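Local coordinates for protein N-ACETYLMURAMOYL-L-ALANINE AMIDASE CwlV (Paenibacillus polymyxa, PDB 1JWQ) that probably hydrolyses the amide bond between N-acetylmuramoyl and L-alanine residues of peptidoglycan, this chain being the zinc-binding catalytic domain of a longer protein, at residues F156-D159 with F160-R163. Numbering follows the deposited sequence.
Sequences FDED and FQNR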
loop_
_atom_site.group_PDB
_atom_site.type_symbol
_atom_site.label_atom_id
_atom_site.label_comp_id
_atom_site.label_asym_id
_atom_site.label_seq_id
_atom_site.Cartn_x
_atom_site.Cartn_y
_atom_site.Cartn_z
ATOM N N PHE A 156 5.821 0.971 12.782
ATOM C CA PHE A 156 4.747 1.272 13.716
ATOM C C PHE A 156 4.951 2.593 14.437
ATOM O O PHE A 156 4.305 2.867 15.447
ATOM C CB PHE A 156 4.549 0.130 14.712
ATOM C CG PHE A 156 3.774 -1.021 14.144
ATOM C CD1 PHE A 156 4.396 -1.972 13.346
ATOM C CD2 PHE A 156 2.403 -1.113 14.348
ATOM C CE1 PHE A 156 3.661 -2.999 12.752
ATOM C CE2 PHE A 156 1.657 -2.135 13.759
ATOM C CZ PHE A 156 2.288 -3.077 12.961
ATOM N N ASP A 157 5.850 3.411 13.903
ATOM C CA ASP A 157 6.113 4.730 14.462
ATOM C C ASP A 157 5.149 5.695 13.776
ATOM O O ASP A 157 5.072 5.740 12.547
ATOM C CB ASP A 157 7.563 5.148 14.196
ATOM C CG ASP A 157 7.860 6.564 14.665
ATOM O OD1 ASP A 157 7.529 7.526 13.934
ATOM O OD2 ASP A 157 8.417 6.717 15.770
ATOM N N GLU A 158 4.409 6.459 14.572
ATOM C CA GLU A 158 3.437 7.403 14.034
ATOM C C GLU A 158 3.972 8.401 13.024
ATOM O O GLU A 158 3.349 8.624 11.987
ATOM C CB GLU A 158 2.743 8.152 15.175
ATOM C CG GLU A 158 1.456 7.486 15.603
ATOM C CD GLU A 158 0.493 7.333 14.441
ATOM O OE1 GLU A 158 -0.449 8.149 14.323
ATOM O OE2 GLU A 158 0.692 6.399 13.635
ATOM N N ASP A 159 5.118 9.005 13.317
ATOM C CA ASP A 159 5.687 9.986 12.403
ATOM C C ASP A 159 6.063 9.339 11.077
ATOM O O ASP A 159 5.847 9.917 10.014
ATOM C CB ASP A 159 6.906 10.664 13.034
ATOM C CG ASP A 159 6.559 11.395 14.316
ATOM O OD1 ASP A 159 5.486 12.036 14.360
ATOM O OD2 ASP A 159 7.358 11.339 15.275
ATOM N N PHE A 160 6.623 8.137 11.149
ATOM C CA PHE A 160 7.009 7.393 9.954
ATOM C C PHE A 160 5.777 7.189 9.081
ATOM O O PHE A 160 5.791 7.494 7.889
ATOM C CB PHE A 160 7.582 6.025 10.344
ATOM C CG PHE A 160 7.779 5.090 9.178
ATOM C CD1 PHE A 160 8.920 5.168 8.386
ATOM C CD2 PHE A 160 6.810 4.139 8.865
ATOM C CE1 PHE A 160 9.092 4.312 7.297
ATOM C CE2 PHE A 160 6.975 3.279 7.776
ATOM C CZ PHE A 160 8.119 3.369 6.993
ATOM N N GLN A 161 4.711 6.678 9.688
ATOM C CA GLN A 161 3.470 6.422 8.963
ATOM C C GLN A 161 2.921 7.673 8.294
ATOM O O GLN A 161 2.522 7.639 7.133
ATOM C CB GLN A 161 2.414 5.834 9.902
ATOM C CG GLN A 161 2.858 4.554 10.588
ATOM C CD GLN A 161 1.732 3.843 11.313
ATOM O OE1 GLN A 161 0.666 4.414 11.544
ATOM N NE2 GLN A 161 1.971 2.591 11.691
ATOM N N ASN A 162 2.902 8.782 9.023
ATOM C CA ASN A 162 2.385 10.023 8.462
ATOM C C ASN A 162 3.196 10.492 7.265
ATOM O O ASN A 162 2.640 10.947 6.269
ATOM C CB ASN A 162 2.354 11.116 9.532
ATOM C CG ASN A 162 1.296 10.860 10.584
ATOM O OD1 ASN A 162 0.175 10.459 10.261
ATOM N ND2 ASN A 162 1.635 11.100 11.847
ATOM N N ARG A 163 4.513 10.374 7.372
ATOM C CA ARG A 163 5.414 10.784 6.307
ATOM C C ARG A 163 5.218 9.904 5.071
ATOM O O ARG A 163 5.137 10.394 3.942
ATOM C CB ARG A 163 6.854 10.672 6.799
ATOM C CG ARG A 163 7.883 11.153 5.810
ATOM C CD ARG A 163 9.215 10.508 6.104
ATOM N NE ARG A 163 9.476 10.401 7.535
ATOM C CZ ARG A 163 10.202 9.430 8.076
ATOM N NH1 ARG A 163 10.724 8.488 7.300
ATOM N NH2 ARG A 163 10.430 9.416 9.382
HETATM O O HOH W 1 -0.977 11.299 13.606
HETATM O O HOH W 2 3.764 13.000 12.350
#
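Asp157 and Phe160 meet where helix 158-176 begins, and the first turn that follows is a compact example of how a helix start is closed. A chi1 of 176° points the Asp157 carboxylate along the turn to the amides of Asp159 and Phe160, and OD1 accepts from Phe160 N at 3.0 Å through its anti lone pair. The same oxygen takes a second bond from Asp159 N; one atom thus serves two amides, holding that of Phe160 well and that of Asp159 only weakly. Behind this cap the regular helical bonds set in, Gln161 N reaching Asp157 O at 3.0 Å with a nearly straight N-H...O angle of 170°.

The tight side is lined by Phe160 and Gln161, both buried. Phe160 packs its side chain on Leu118 and Thr154, while the Gln161 chain, extended beyond CG, lays CG 3.2 Å from Asp157 O and carries the amide back to Phe156, where Gln161 NE2 lies 3.7 Å from Phe156 CA. That NE2 donates to Leu155 O, tying the new helix to the end of helix 149-155. Shortening Gln161 to an alanine is likely to leave Leu155 O without this donor and open a gap against Phe29 and Met33 of helix 26-42.

The exposed side is looser and bridged by water. One water joins Asp159 OD1 to Asn162 ND2, its distance from Asn162 ND2 being 2.9 Å; another links the same ND2 to Glu158 OE1. Lys36 of helix 26-42 forms a salt bridge with Glu158 OE1, Lys36 NZ also donates to Asn162 OD1, and its charge probably eases the close approach of Glu158 OE2 to Gln161 OE1 (2.9 Å), two acceptors on planes 85° apart. The Asp157 bonds to Phe160 N and, weakly, Asp159 N are those of an aspartate N-cap, here opening the C-terminal helix of the open alpha-beta-alpha amidase domain.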